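Local coordinates for TraM protein (Plasmid R64, PDB 3WZ3) that is probably an inner-membrane component of the plasmid's type IVB secretion (conjugative transfer) system, related to Legionella DotI, represented here by its periplasmic fragment, at residues Phe112-Thr117 and Met135-Ala140. Residues are numbered along the deposited sequence; the frame is centred on the assembly and turned at random. Where two conformers were deposited one is given.
Sequences FVFEIT and MISRNA
A short, nearly straight salt bridge runs diagonally between the strands: in one of its two modelled conformers, Arg138 NH1 gives its N-H to Glu115 OE2 at 2.6 Å (172°). The carboxylate oxygen lies in the guanidinium plane, yet the nitrogen approaches from above the carboxylate, the two planes being 54° apart. Glu115, with CG anti to the backbone N and its chain extended, runs alongside Arg138; a water bridges Glu115 OE1 and Arg138 NH2, Gln93 of strand 88-101 hydrogen-bonds Glu115 OE2, and Ile136 CG2 covers the centre of one guanidinium face. Reciprocal backbone hydrogen bonds tie Val113 to Arg138 and Glu115 to Ile136, Glu115 N reaching Ile136 O at 2.8 Å. The opposite face, bearing Phe114, Ile116, Met135 and Ser137, is largely apolar. Ser137 CB sits over the Phe114 ring, 4.0 Å from its centroid, while CG of selenomethionine Met135 meets the ring edge and Met135 SE stands obliquely beside it in a Met-aromatic contact. Bent at chi3 (-86°), Met135 brings CE tightly against Ile116 CD1, at 3.3 Å. Phe22 and Leu18 of helix 7-22 add to this layer. Such cross-strand pairing belongs to the antiparallel hairpin of strands 110-120 and 130-139, within a curved sheet packed on helices, consistent with an NTF2-like fold.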
ATOM      1  N   PHE A 112       5.779  -8.149  -7.452  1.00  8.61           N
ATOM      2  CA  PHE A 112       6.075  -8.218  -6.028  1.00  9.31           C
ATOM      3  C   PHE A 112       4.980  -8.996  -5.304  1.00  6.95           C
ATOM      4  O   PHE A 112       3.878  -9.191  -5.837  1.00  7.26           O
ATOM      5  CB  PHE A 112       6.098  -6.807  -5.400  1.00 10.36           C
ATOM      6  CG  PHE A 112       7.074  -5.850  -6.045  1.00  9.69           C
ATOM      7  CD1 PHE A 112       8.385  -5.784  -5.610  1.00 13.24           C
ATOM      8  CD2 PHE A 112       6.667  -5.022  -7.071  1.00 12.94           C
ATOM      9  CE1 PHE A 112       9.290  -4.895  -6.209  1.00 15.37           C
ATOM     10  CE2 PHE A 112       7.556  -4.140  -7.669  1.00 14.75           C
ATOM     11  CZ  PHE A 112       8.864  -4.078  -7.232  1.00 15.81           C
ATOM     12  N   VAL A 113       5.284  -9.421  -4.086  1.00  7.19           N
ATOM     13  CA  VAL A 113       4.248  -9.789  -3.134  1.00  6.88           C
ATOM     14  C   VAL A 113       4.370  -8.806  -1.978  1.00  6.18           C
ATOM     15  O   VAL A 113       5.411  -8.730  -1.326  1.00  8.20           O
ATOM     16  CB  VAL A 113       4.386 -11.249  -2.620  1.00  7.26           C
ATOM     17  CG1 VAL A 113       3.337 -11.525  -1.570  1.00  8.53           C
ATOM     18  CG2 VAL A 113       4.215 -12.229  -3.782  1.00 11.90           C
ATOM     19  N   PHE A 114       3.313  -8.042  -1.725  1.00  5.17           N
ATOM     20  CA  PHE A 114       3.302  -7.149  -0.572  1.00  6.23           C
ATOM     21  C   PHE A 114       2.686  -7.768   0.665  1.00  5.92           C
ATOM     22  O   PHE A 114       1.595  -8.337   0.595  1.00  8.37           O
ATOM     23  CB  PHE A 114       2.534  -5.873  -0.891  1.00  7.93           C
ATOM     24  CG  PHE A 114       3.355  -4.833  -1.582  1.00  7.22           C
ATOM     25  CD1 PHE A 114       3.707  -4.976  -2.911  1.00  8.93           C
ATOM     26  CD2 PHE A 114       3.787  -3.716  -0.895  1.00 10.83           C
ATOM     27  CE1 PHE A 114       4.465  -4.012  -3.553  1.00 10.78           C
ATOM     28  CE2 PHE A 114       4.560  -2.744  -1.524  1.00 13.91           C
ATOM     29  CZ  PHE A 114       4.901  -2.898  -2.857  1.00 15.38           C
ATOM     30  N   GLU A 115       3.376  -7.650   1.779  1.00  5.56           N
ATOM     31  CA  GLU A 115       2.806  -8.044   3.069  1.00  5.93           C
ATOM     32  C   GLU A 115       2.348  -6.788   3.791  1.00  6.03           C
ATOM     33  O   GLU A 115       3.103  -5.815   3.890  1.00  6.52           O
ATOM     34  CB  GLU A 115       3.819  -8.812   3.908  1.00  5.43           C
ATOM     35  CG  GLU A 115       3.243  -9.266   5.239  1.00  8.20           C
ATOM     36  CD  GLU A 115       4.257  -9.985   6.054  1.00 10.74           C
ATOM     37  OE1 GLU A 115       4.440  -9.630   7.243  1.00 12.45           O
ATOM     38  OE2 GLU A 115       4.910 -10.897   5.499  1.00 12.27           O
ATOM     39  N   ILE A 116       1.117  -6.816   4.278  1.00  5.52           N
ATOM     40  CA  ILE A 116       0.456  -5.698   4.918  1.00  5.68           C
ATOM     41  C   ILE A 116      -0.094  -6.183   6.256  1.00  6.97           C
ATOM     42  O   ILE A 116      -0.832  -7.170   6.286  1.00  8.64           O
ATOM     43  CB  ILE A 116      -0.750  -5.260   4.033  1.00 10.45           C
ATOM     44  CG1 ILE A 116      -0.260  -4.867   2.636  1.00 15.89           C
ATOM     45  CG2 ILE A 116      -1.536  -4.135   4.689  1.00 15.81           C
ATOM     46  CD1 ILE A 116       0.625  -3.713   2.683  1.00 14.84           C
ATOM     47  N   THR A 117       0.268  -5.537   7.359  1.00  4.83           N
ATOM     48  CA  THR A 117      -0.396  -5.798   8.628  1.00  3.77           C
ATOM     49  C   THR A 117      -1.303  -4.620   8.958  1.00  4.59           C
ATOM     50  O   THR A 117      -0.849  -3.462   9.010  1.00  5.26           O
ATOM     51  CB  THR A 117       0.561  -6.066   9.782  1.00  5.27           C
ATOM     52  OG1 THR A 117       1.285  -7.282   9.533  1.00  7.92           O
ATOM     53  CG2 THR A 117      -0.230  -6.277  11.067  1.00  6.57           C
HETATM   54  N   MSE A 135       4.160  -2.419   6.184  1.00  5.94           N
HETATM   55  CA  MSE A 135       4.111  -2.733   4.753  1.00  6.26           C
HETATM   56  C   MSE A 135       5.492  -3.197   4.333  1.00  7.91           C
HETATM   57  O   MSE A 135       6.489  -2.500   4.581  1.00  8.84           O
HETATM   58  CB  MSE A 135       3.727  -1.513   3.919  1.00  7.25           C
HETATM   59  CG  MSE A 135       3.781  -1.782   2.434  1.00  8.63           C
HETATM   60 SE   MSE A 135       3.034  -0.309   1.352  1.00 18.04          SE
HETATM   61  CE  MSE A 135       1.156  -0.782   1.341  1.00 15.77           C
ATOM     62  N   ILE A 136       5.557  -4.385   3.743  1.00  8.66           N
ATOM     63  CA  ILE A 136       6.830  -4.973   3.330  1.00  9.19           C
ATOM     64  C   ILE A 136       6.688  -5.470   1.910  1.00  9.84           C
ATOM     65  O   ILE A 136       5.808  -6.276   1.615  1.00 10.55           O
ATOM     66  CB  ILE A 136       7.207  -6.186   4.180  1.00 10.15           C
ATOM     67  CG1 ILE A 136       7.360  -5.795   5.651  1.00 10.91           C
ATOM     68  CG2 ILE A 136       8.500  -6.821   3.650  1.00 11.39           C
ATOM     69  CD1 ILE A 136       7.378  -6.979   6.597  1.00 15.09           C
ATOM     70  N   SER A 137       7.541  -4.978   1.022  1.00 12.40           N
ATOM     71  CA  SER A 137       7.560  -5.408  -0.362  1.00 16.28           C
ATOM     72  C   SER A 137       8.563  -6.533  -0.524  1.00 18.51           C
ATOM     73  O   SER A 137       9.705  -6.438  -0.065  1.00 27.08           O
ATOM     74  CB  SER A 137       7.965  -4.236  -1.279  1.00 17.29           C
ATOM     75  OG  SER A 137       8.034  -4.642  -2.650  1.00 17.63           O
ATOM     76  N   ARG A 138       8.152  -7.607  -1.178  1.00 16.33           N
ATOM     77  CA  ARG A 138       9.109  -8.633  -1.542  0.50 19.06           C
ATOM     78  C   ARG A 138       9.047  -8.941  -3.012  1.00 19.08           C
ATOM     79  O   ARG A 138       7.979  -9.019  -3.598  1.00 16.39           O
ATOM     80  CB  ARG A 138       8.867  -9.891  -0.739  0.50 16.09           C
ATOM     81  CG  ARG A 138       9.154  -9.691   0.710  0.50 15.12           C
ATOM     82  CD  ARG A 138       8.557 -10.809   1.500  0.50 17.64           C
ATOM     83  NE  ARG A 138       8.932 -10.702   2.900  0.50 14.95           N
ATOM     84  CZ  ARG A 138       8.060 -10.754   3.904  0.50 14.57           C
ATOM     85  NH1 ARG A 138       6.774 -10.918   3.645  0.50  9.45           N
ATOM     86  NH2 ARG A 138       8.479 -10.655   5.159  0.50 11.85           N
ATOM     87  N   ASN A 139      10.223  -9.070  -3.618  1.00 21.92           N
ATOM     88  CA  ASN A 139      10.321  -9.396  -5.033  1.00 20.28           C
ATOM     89  C   ASN A 139       9.655 -10.724  -5.328  1.00 18.03           C
ATOM     90  O   ASN A 139       9.760 -11.661  -4.548  1.00 23.65           O
ATOM     91  CB  ASN A 139      11.784  -9.444  -5.464  1.00 25.18           C
ATOM     92  CG  ASN A 139      12.461  -8.104  -5.338  1.00 30.16           C
ATOM     93  OD1 ASN A 139      11.804  -7.064  -5.361  1.00 28.51           O
ATOM     94  ND2 ASN A 139      13.782  -8.115  -5.206  1.00 35.75           N
ATOM     95  N   ALA A 140       8.960 -10.786  -6.459  1.00 18.98           N
ATOM     96  CA  ALA A 140       8.266 -12.003  -6.867  1.00 22.08           C
ATOM     97  C   ALA A 140       8.774 -12.465  -8.228  1.00 30.59           C
ATOM     98  O   ALA A 140       9.622 -11.809  -8.837  1.00 35.55           O
ATOM     99  CB  ALA A 140       6.765 -11.770  -6.909  1.00 18.68           C
TER
HETATM  100  O   HOH W   1       7.415 -10.430   7.977  1.00 24.12           O